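Local coordinates for protein N-acetyl-beta-D glucosaminidase (Rhizomucor miehei CAU432, PDB 4ZM6) that probably hydrolyses terminal N-acetylglucosamine residues as a family 3 glycoside hydrolase and, through an acetyl-CoA-binding GNAT region, acetylates glucosamine, at residues Y95-M100 with E366-V371; N413-S418 with P504-A509; A478-P483 with L496-Y501. One frame throughout, in Å; residues are numbered along the deposited sequence.

Contact 1: residues Y95-M100 with E366-V371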
loop_
_atom_site.group_PDB
_atom_site.type_symbol
_atom_site.label_atom_id
_atom_site.label_comp_id
_atom_site.label_asym_id
_atom_site.label_seq_id
_atom_site.Cartn_x
_atom_site.Cartn_y
_atom_site.Cartn_z
ATOM N N TYR A 95 25.226 -9.228 -23.914
ATOM C CA TYR A 95 23.800 -8.964 -24.108
ATOM C C TYR A 95 23.023 -9.563 -22.938
ATOM O O TYR A 95 22.956 -10.783 -22.791
ATOM C CB TYR A 95 23.283 -9.586 -25.416
ATOM C CG TYR A 95 23.716 -8.870 -26.674
ATOM C CD1 TYR A 95 23.109 -7.684 -27.060
ATOM C CD2 TYR A 95 24.727 -9.384 -27.484
ATOM C CE1 TYR A 95 23.502 -7.017 -28.209
ATOM C CE2 TYR A 95 25.126 -8.726 -28.634
ATOM C CZ TYR A 95 24.510 -7.542 -28.994
ATOM O OH TYR A 95 24.899 -6.874 -30.135
ATOM N N LEU A 96 22.445 -8.712 -22.102
ATOM C CA LEU A 96 21.539 -9.173 -21.050
ATOM C C LEU A 96 20.177 -8.507 -21.239
ATOM O O LEU A 96 20.096 -7.404 -21.787
ATOM C CB LEU A 96 22.110 -8.868 -19.662
ATOM C CG LEU A 96 23.429 -9.574 -19.329
ATOM C CD1 LEU A 96 24.127 -8.881 -18.167
ATOM C CD2 LEU A 96 23.208 -11.052 -19.034
ATOM N N PRO A 97 19.100 -9.178 -20.796
ATOM C CA PRO A 97 17.730 -8.711 -21.037
ATOM C C PRO A 97 17.480 -7.243 -20.697
ATOM O O PRO A 97 17.817 -6.796 -19.602
ATOM C CB PRO A 97 16.896 -9.607 -20.127
ATOM C CG PRO A 97 17.678 -10.865 -20.030
ATOM C CD PRO A 97 19.118 -10.448 -20.046
ATOM N N GLY A 98 16.901 -6.510 -21.645
ATOM C CA GLY A 98 16.448 -5.141 -21.417
ATOM C C GLY A 98 15.158 -5.118 -20.630
ATOM O O GLY A 98 14.637 -6.162 -20.238
ATOM N N ASN A 99 14.620 -3.927 -20.422
ATOM C CA ASN A 99 13.561 -3.748 -19.438
ATOM C C ASN A 99 12.306 -4.613 -19.631
ATOM O O ASN A 99 12.040 -5.473 -18.797
ATOM C CB ASN A 99 13.213 -2.260 -19.276
ATOM C CG ASN A 99 14.171 -1.528 -18.333
ATOM O OD1 ASN A 99 15.301 -1.970 -18.094
ATOM N ND2 ASN A 99 13.719 -0.403 -17.791
ATOM N N MET A 100 11.538 -4.423 -20.699
ATOM C CA MET A 100 10.290 -5.190 -20.832
ATOM C C MET A 100 10.550 -6.699 -20.881
ATOM O O MET A 100 9.721 -7.488 -20.433
ATOM C CB MET A 100 9.461 -4.762 -22.046
ATOM C CG MET A 100 8.017 -5.255 -21.978
ATOM S SD MET A 100 6.905 -4.550 -23.217
ATOM C CE MET A 100 6.880 -2.830 -22.724
ATOM N N GLU A 366 20.873 -18.447 -19.679
ATOM C CA GLU A 366 19.924 -18.891 -18.659
ATOM C C GLU A 366 18.692 -17.996 -18.577
ATOM O O GLU A 366 17.570 -18.495 -18.482
ATOM C CB GLU A 366 20.604 -18.964 -17.286
ATOM C CG GLU A 366 21.517 -20.172 -17.123
ATOM C CD GLU A 366 22.431 -20.095 -15.903
ATOM O OE1 GLU A 366 22.536 -19.019 -15.266
ATOM O OE2 GLU A 366 23.055 -21.129 -15.586
ATOM N N LEU A 367 18.898 -16.684 -18.617
ATOM C CA LEU A 367 17.784 -15.750 -18.511
ATOM C C LEU A 367 16.923 -15.751 -19.756
ATOM O O LEU A 367 15.702 -15.875 -19.655
ATOM C CB LEU A 367 18.264 -14.324 -18.223
ATOM C CG LEU A 367 18.848 -14.065 -16.830
ATOM C CD1 LEU A 367 19.086 -12.571 -16.641
ATOM C CD2 LEU A 367 17.949 -14.614 -15.727
ATOM N N TYR A 368 17.548 -15.630 -20.925
ATOM C CA TYR A 368 16.794 -15.473 -22.174
ATOM C C TYR A 368 15.865 -16.645 -22.481
ATOM O O TYR A 368 14.864 -16.456 -23.157
ATOM C CB TYR A 368 17.719 -15.183 -23.362
ATOM C CG TYR A 368 18.096 -13.719 -23.491
ATOM C CD1 TYR A 368 17.163 -12.773 -23.914
ATOM C CD2 TYR A 368 19.382 -13.274 -23.195
ATOM C CE1 TYR A 368 17.502 -11.434 -24.036
ATOM C CE2 TYR A 368 19.727 -11.936 -23.314
ATOM C CZ TYR A 368 18.784 -11.022 -23.735
ATOM O OH TYR A 368 19.122 -9.692 -23.858
ATOM N N ASP A 369 16.170 -17.838 -21.970
ATOM C CA ASP A 369 15.256 -18.988 -22.092
ATOM C C ASP A 369 13.934 -18.789 -21.342
ATOM O O ASP A 369 12.965 -19.523 -21.572
ATOM C CB ASP A 369 15.918 -20.267 -21.569
ATOM C CG ASP A 369 17.007 -20.789 -22.485
ATOM O OD1 ASP A 369 17.184 -20.253 -23.599
ATOM O OD2 ASP A 369 17.690 -21.754 -22.091
ATOM N N ARG A 370 13.909 -17.817 -20.434
ATOM C CA ARG A 370 12.725 -17.505 -19.638
ATOM C C ARG A 370 12.037 -16.206 -20.099
ATOM O O ARG A 370 11.139 -15.712 -19.413
ATOM C CB ARG A 370 13.125 -17.371 -18.159
ATOM C CG ARG A 370 13.945 -18.533 -17.598
ATOM C CD ARG A 370 14.594 -18.189 -16.259
ATOM N NE ARG A 370 13.626 -17.814 -15.219
ATOM C CZ ARG A 370 13.924 -17.165 -14.090
ATOM N NH1 ARG A 370 15.173 -16.780 -13.829
ATOM N NH2 ARG A 370 12.959 -16.880 -13.219
ATOM N N VAL A 371 12.459 -15.656 -21.241
ATOM C CA VAL A 371 11.982 -14.339 -21.704
ATOM C C VAL A 371 10.820 -14.378 -22.712
ATOM O O VAL A 371 9.742 -13.868 -22.416
ATOM C CB VAL A 371 13.142 -13.482 -22.261
ATOM C CG1 VAL A 371 12.628 -12.284 -23.047
ATOM C CG2 VAL A 371 14.044 -13.016 -21.124
#
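Tyr368 reaches out from helix 357-368 and lays its ring against Pro97. CB and CG carry the ring out to the proline, and the outer half of the ring makes the closest approaches. CE2 lies 3.5 Å from Tyr95 O, which sits at the ring edge and in its plane; CE1 is 4.1 Å from Pro97 CG. Over one face stands that same CG, 4.0 Å from the ring centroid and only 14° off the normal, a CH-pi contact displaced toward the rim. CZ comes 3.5 Å from Pro97 N, and OH lies across the Leu96-Pro97 peptide. The proline nitrogen has no hydrogen to offer it, and the hydroxyl is instead hydrogen-bonded to Glu500 OE1. Leu367 meets the same corner of the proline, its CB 3.9 Å from Pro97 CG, the two side chains crossing at about a right angle. The contact joins two parts of the fold: a loop of the family 3 N-terminal region, with Gly98 the N-cap of helix 99-105, is held against helix 357-368, which leads to edge strand 373-377 of the mixed sheet. Helix 503-513 packs against Tyr95 and Tyr368, while helix 108-125 receives Leu96 and Leu367.

Contact 2: residues N413-S418 with P504-A509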
loop_
_atom_site.group_PDB
_atom_site.type_symbol
_atom_site.label_atom_id
_atom_site.label_comp_id
_atom_site.label_asym_id
_atom_site.label_seq_id
_atom_site.Cartn_x
_atom_site.Cartn_y
_atom_site.Cartn_z
ATOM N N ASN A 413 19.168 -11.026 -38.920
ATOM C CA ASN A 413 20.161 -12.029 -39.316
ATOM C C ASN A 413 20.487 -13.037 -38.228
ATOM O O ASN A 413 20.765 -14.200 -38.527
ATOM C CB ASN A 413 21.478 -11.359 -39.714
ATOM C CG ASN A 413 21.417 -10.713 -41.075
ATOM O OD1 ASN A 413 20.381 -10.725 -41.748
ATOM N ND2 ASN A 413 22.536 -10.139 -41.492
ATOM N N SER A 414 20.514 -12.582 -36.977
ATOM C CA SER A 414 20.713 -13.485 -35.848
ATOM C C SER A 414 19.552 -14.481 -35.781
ATOM O O SER A 414 19.754 -15.671 -35.542
ATOM C CB SER A 414 20.842 -12.705 -34.538
ATOM O OG SER A 414 19.810 -11.746 -34.401
ATOM N N PHE A 415 18.337 -13.994 -36.009
ATOM C CA PHE A 415 17.179 -14.868 -36.124
ATOM C C PHE A 415 17.500 -15.926 -37.178
ATOM O O PHE A 415 17.367 -17.117 -36.919
ATOM C CB PHE A 415 15.926 -14.062 -36.513
ATOM C CG PHE A 415 14.626 -14.652 -36.017
ATOM C CD1 PHE A 415 14.162 -15.867 -36.497
ATOM C CD2 PHE A 415 13.851 -13.969 -35.092
ATOM C CE1 PHE A 415 12.961 -16.396 -36.055
ATOM C CE2 PHE A 415 12.652 -14.490 -34.644
ATOM C CZ PHE A 415 12.204 -15.707 -35.126
ATOM N N HIS A 416 17.952 -15.475 -38.348
ATOM C CA HIS A 416 18.320 -16.361 -39.459
ATOM C C HIS A 416 19.340 -17.402 -39.034
ATOM O O HIS A 416 19.143 -18.589 -39.258
ATOM C CB HIS A 416 18.869 -15.550 -40.641
ATOM C CG HIS A 416 19.378 -16.390 -41.771
ATOM N ND1 HIS A 416 18.571 -17.261 -42.472
ATOM C CD2 HIS A 416 20.609 -16.486 -42.328
ATOM C CE1 HIS A 416 19.283 -17.862 -43.407
ATOM N NE2 HIS A 416 20.522 -17.409 -43.342
ATOM N N ALA A 417 20.423 -16.946 -38.416
ATOM C CA ALA A 417 21.455 -17.841 -37.879
ATOM C C ALA A 417 20.865 -18.920 -36.976
ATOM O O ALA A 417 21.193 -20.102 -37.100
ATOM C CB ALA A 417 22.488 -17.037 -37.108
ATOM N N SER A 418 19.996 -18.517 -36.083
ATOM C CA SER A 418 19.464 -19.427 -35.121
ATOM C C SER A 418 18.530 -20.407 -35.742
ATOM O O SER A 418 18.383 -21.487 -35.259
ATOM C CB SER A 418 18.777 -18.666 -34.003
ATOM O OG SER A 418 19.713 -17.992 -33.206
ATOM N N PRO A 504 20.624 -13.055 -28.619
ATOM C CA PRO A 504 20.109 -14.082 -27.707
ATOM C C PRO A 504 18.578 -14.118 -27.559
ATOM O O PRO A 504 18.017 -15.181 -27.281
ATOM C CB PRO A 504 20.785 -13.746 -26.371
ATOM C CG PRO A 504 21.234 -12.336 -26.492
ATOM C CD PRO A 504 21.537 -12.118 -27.939
ATOM N N ALA A 505 17.910 -12.983 -27.736
ATOM C CA ALA A 505 16.450 -12.963 -27.716
ATOM C C ALA A 505 15.891 -13.715 -28.927
ATOM O O ALA A 505 14.878 -14.414 -28.823
ATOM C CB ALA A 505 15.927 -11.537 -27.680
ATOM N N HIS A 506 16.560 -13.574 -30.070
ATOM C CA HIS A 506 16.217 -14.352 -31.260
ATOM C C HIS A 506 16.553 -15.839 -31.082
ATOM O O HIS A 506 15.784 -16.706 -31.502
ATOM C CB HIS A 506 16.923 -13.795 -32.500
ATOM C CG HIS A 506 16.434 -12.440 -32.917
ATOM N ND1 HIS A 506 17.193 -11.575 -33.678
ATOM C CD2 HIS A 506 15.269 -11.796 -32.670
ATOM C CE1 HIS A 506 16.513 -10.463 -33.888
ATOM N NE2 HIS A 506 15.342 -10.572 -33.288
ATOM N N GLU A 507 17.690 -16.142 -30.460
ATOM C CA GLU A 507 18.037 -17.532 -30.198
ATOM C C GLU A 507 16.923 -18.173 -29.373
ATOM O O GLU A 507 16.342 -19.174 -29.781
ATOM C CB GLU A 507 19.396 -17.633 -29.496
ATOM C CG GLU A 507 19.767 -19.017 -28.964
ATOM C CD GLU A 507 19.901 -20.085 -30.040
ATOM O OE1 GLU A 507 20.026 -21.280 -29.676
ATOM O OE2 GLU A 507 19.895 -19.741 -31.245
ATOM N N ALA A 508 16.598 -17.566 -28.236
ATOM C CA ALA A 508 15.520 -18.055 -27.375
ATOM C C ALA A 508 14.174 -18.152 -28.095
ATOM O O ALA A 508 13.398 -19.073 -27.853
ATOM C CB ALA A 508 15.386 -17.158 -26.162
ATOM N N ALA A 509 13.894 -17.195 -28.972
ATOM C CA ALA A 509 12.654 -17.215 -29.746
ATOM C C ALA A 509 12.591 -18.413 -30.697
ATOM O O ALA A 509 11.529 -19.015 -30.880
ATOM C CB ALA A 509 12.494 -15.916 -30.518
#
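Phe415 and His506 meet between two helices whose segment axes approach to 8.3 Å and cross at -39°. The interface is a worked example of an aromatic pair flanked by polar bonds. The two side chains meet at about a right angle, yet their ring planes are inclined by 52°, an oblique pair rather than a stack or an edge-to-face one. Phe415 CB stands over one face of the imidazole, 4.2 Å from the ring centroid in a CH-pi contact; CG anti to the backbone N (chi1 -151°) sends the phenyl on past it, where CD2 comes 3.5 Å from His506 CD2. At the imidazole edge, near the ring plane, Ser414 OG is 2.7 Å from His506 ND1; either could donate this hydrogen bond. The face contact and the bond to ND1 would together limit rotation of the imidazole. Farther along, Ala509 CB approaches Phe415 CE2 at 4.4 Å.

A second polar pair closes the interface toward Glu507. Its side chain bends at chi2 and turns its carboxylate back to Ser418, whose OG donates to OE2 over 2.6 Å, nearly along the C-O axis. The other oxygen, OE1, forms a salt bridge with Arg422, one turn beyond Ser418, so the carboxylate is held at both oxygens by helix 413-422; the local charge pairing would be expected to favour its ionised form.

Helix 413-422 is the link of a beta-alpha-beta crossover between the adjacent parallel strands 392-397 and 426-431, and Phe415 stacks on Phe394 of the first. Helix 503-513 follows strand 494-497 and adds Val510 and Ile513 around the phenyl ring.

Contact 3: residues A478-P483 with L496-Y501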
loop_
_atom_site.group_PDB
_atom_site.type_symbol
_atom_site.label_atom_id
_atom_site.label_comp_id
_atom_site.label_asym_id
_atom_site.label_seq_id
_atom_site.Cartn_x
_atom_site.Cartn_y
_atom_site.Cartn_z
ATOM N N ALA A 478 6.580 -13.685 -35.255
ATOM C CA ALA A 478 7.408 -13.277 -34.122
ATOM C C ALA A 478 7.695 -11.781 -34.189
ATOM O O ALA A 478 8.411 -11.329 -35.087
ATOM C CB ALA A 478 8.714 -14.055 -34.123
ATOM N N ALA A 479 7.133 -11.023 -33.243
ATOM C CA ALA A 479 7.410 -9.587 -33.110
ATOM C C ALA A 479 8.586 -9.361 -32.158
ATOM O O ALA A 479 8.559 -9.790 -31.003
ATOM C CB ALA A 479 6.178 -8.853 -32.615
ATOM N N VAL A 480 9.617 -8.681 -32.643
ATOM C CA VAL A 480 10.877 -8.605 -31.910
ATOM C C VAL A 480 11.167 -7.229 -31.304
ATOM O O VAL A 480 12.146 -7.069 -30.579
ATOM C CB VAL A 480 12.060 -9.072 -32.788
ATOM C CG1 VAL A 480 11.790 -10.475 -33.301
ATOM C CG2 VAL A 480 12.313 -8.126 -33.956
ATOM N N MET A 481 10.333 -6.237 -31.601
ATOM C CA MET A 481 10.432 -4.943 -30.926
ATOM C C MET A 481 9.296 -4.824 -29.898
ATOM O O MET A 481 9.325 -5.533 -28.892
ATOM C CB MET A 481 10.486 -3.807 -31.948
ATOM C CG MET A 481 11.774 -3.846 -32.752
ATOM S SD MET A 481 12.015 -2.476 -33.897
ATOM C CE MET A 481 12.566 -1.178 -32.784
ATOM N N ASN A 482 8.303 -3.972 -30.125
ATOM C CA ASN A 482 7.170 -3.918 -29.209
ATOM C C ASN A 482 6.262 -5.128 -29.406
ATOM O O ASN A 482 6.074 -5.582 -30.532
ATOM C CB ASN A 482 6.360 -2.635 -29.403
ATOM C CG ASN A 482 7.146 -1.387 -29.056
ATOM O OD1 ASN A 482 8.164 -1.443 -28.362
ATOM N ND2 ASN A 482 6.671 -0.244 -29.535
ATOM N N PRO A 483 5.682 -5.650 -28.311
ATOM C CA PRO A 483 4.811 -6.827 -28.381
ATOM C C PRO A 483 3.381 -6.567 -28.863
ATOM O O PRO A 483 2.600 -7.514 -28.999
ATOM C CB PRO A 483 4.784 -7.311 -26.931
ATOM C CG PRO A 483 4.929 -6.065 -26.138
ATOM C CD PRO A 483 5.911 -5.232 -26.915
ATOM N N LEU A 496 4.051 -14.795 -31.209
ATOM C CA LEU A 496 4.924 -14.743 -30.030
ATOM C C LEU A 496 5.700 -13.433 -30.004
ATOM O O LEU A 496 5.728 -12.705 -30.989
ATOM C CB LEU A 496 5.895 -15.933 -29.993
ATOM C CG LEU A 496 7.036 -15.979 -31.022
ATOM C CD1 LEU A 496 8.248 -16.702 -30.452
ATOM C CD2 LEU A 496 6.594 -16.629 -32.325
ATOM N N VAL A 497 6.331 -13.140 -28.873
ATOM C CA VAL A 497 7.029 -11.871 -28.689
ATOM C C VAL A 497 8.358 -12.089 -27.967
ATOM O O VAL A 497 8.462 -12.948 -27.088
ATOM C CB VAL A 497 6.153 -10.853 -27.924
ATOM C CG1 VAL A 497 4.944 -10.465 -28.763
ATOM C CG2 VAL A 497 5.707 -11.402 -26.570
ATOM N N THR A 498 9.375 -11.328 -28.369
ATOM C CA THR A 498 10.720 -11.475 -27.823
ATOM C C THR A 498 11.162 -10.250 -27.042
ATOM O O THR A 498 12.217 -10.274 -26.410
ATOM C CB THR A 498 11.753 -11.752 -28.936
ATOM O OG1 THR A 498 12.089 -10.536 -29.618
ATOM C CG2 THR A 498 11.208 -12.773 -29.939
ATOM N N TYR A 499 10.378 -9.172 -27.116
ATOM C CA TYR A 499 10.640 -7.935 -26.370
ATOM C C TYR A 499 11.955 -7.217 -26.729
ATOM O O TYR A 499 12.261 -6.175 -26.144
ATOM C CB TYR A 499 10.589 -8.196 -24.852
ATOM C CG TYR A 499 9.348 -8.930 -24.385
ATOM C CD1 TYR A 499 8.123 -8.273 -24.292
ATOM C CD2 TYR A 499 9.397 -10.275 -24.032
ATOM C CE1 TYR A 499 6.983 -8.936 -23.865
ATOM C CE2 TYR A 499 8.261 -10.947 -23.608
ATOM C CZ TYR A 499 7.057 -10.271 -23.525
ATOM O OH TYR A 499 5.922 -10.928 -23.097
ATOM N N GLU A 500 12.730 -7.765 -27.667
ATOM C CA GLU A 500 13.958 -7.118 -28.144
ATOM C C GLU A 500 14.564 -7.929 -29.282
ATOM O O GLU A 500 14.356 -9.142 -29.364
ATOM C CB GLU A 500 14.990 -6.947 -27.022
ATOM C CG GLU A 500 15.470 -8.245 -26.394
ATOM C CD GLU A 500 16.369 -7.999 -25.198
ATOM O OE1 GLU A 500 17.587 -8.266 -25.303
ATOM O OE2 GLU A 500 15.856 -7.520 -24.162
ATOM N N TYR A 501 15.321 -7.255 -30.146
ATOM C CA TYR A 501 15.875 -7.893 -31.342
ATOM C C TYR A 501 17.345 -8.274 -31.196
ATOM O O TYR A 501 18.056 -8.427 -32.194
ATOM C CB TYR A 501 15.665 -7.016 -32.588
ATOM C CG TYR A 501 16.108 -5.574 -32.451
ATOM C CD1 TYR A 501 17.401 -5.245 -32.057
ATOM C CD2 TYR A 501 15.234 -4.538 -32.736
ATOM C CE1 TYR A 501 17.801 -3.924 -31.939
ATOM C CE2 TYR A 501 15.624 -3.218 -32.622
ATOM C CZ TYR A 501 16.908 -2.916 -32.226
ATOM O OH TYR A 501 17.300 -1.606 -32.108
HETATM O O HOH W 1 8.153 -7.930 -28.712
#
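Val480 and Tyr501 lie in the loops that follow two parallel strands and, with Pro483, have the most surface buried between the segments. The side chain of Val480 runs beside that of Thr498, both pointing the same way, and its CG2 comes 3.8 Å from Tyr501 CB, where the two side chains cross at about a right angle. Beyond this the phenol ring is met at its edge by Met481: CG is 3.5 Å from Tyr501 CD2, and SD lies in the ring plane, 5.1 Å from the centroid, a Met-aromatic contact at the rim. A bend at chi3 (79°) puts Met481 CE beside CE2 of the same edge. Pro483 packs against the second segment farther along, its CB 3.7 Å from Val497 CG1 and 4.1 Å from Tyr499 CE1.

Backbone bonds pair the strands just before these side chains. Ala479 N donates to Leu496 O at 3.1 Å, and Thr498 N returns a bond to Ala479 O at 3.2 Å, the pattern of parallel strands. Where the strands part, one water takes over, accepting from Tyr499 N and donating to Ala479 O and Met481 O. Thr498 OG1 also donates to Glu500 O over 2.7 Å, from 40° above the carbonyl plane, across Tyr499, whose phi is positive (63°).

In the mixed sheet, strand 475-479 is flanked on its other side by 447-452, and 494-497 by the antiparallel 373-377, where Thr373 OG1 and Tyr499 OH are hydrogen-bonded. Helix 503-513 covers Val480, Thr498 and Tyr501, while helix 99-105 packs on Pro483 and Tyr499.

How the contacts relate
All three contacts are largely buried, and helix 503-513 runs through them: it forms half of contact 2 and packs against the other two. Contact 1 is nearest the centre of the chain and joins two regions far apart in sequence mainly through apolar and CH-pi contacts, with no hydrogen bond between its segments. Contact 2 mixes ring packing with side-chain hydrogen bonds and is partly exposed at its charged border. Contact 3 combines strand backbone bonds and a bridging water with apolar and Met-aromatic packing. Glu500 of contact 3 also binds Gly98 N of contact 1 through its second oxygen, while His506 of contact 2 rests on Val480 and Tyr501.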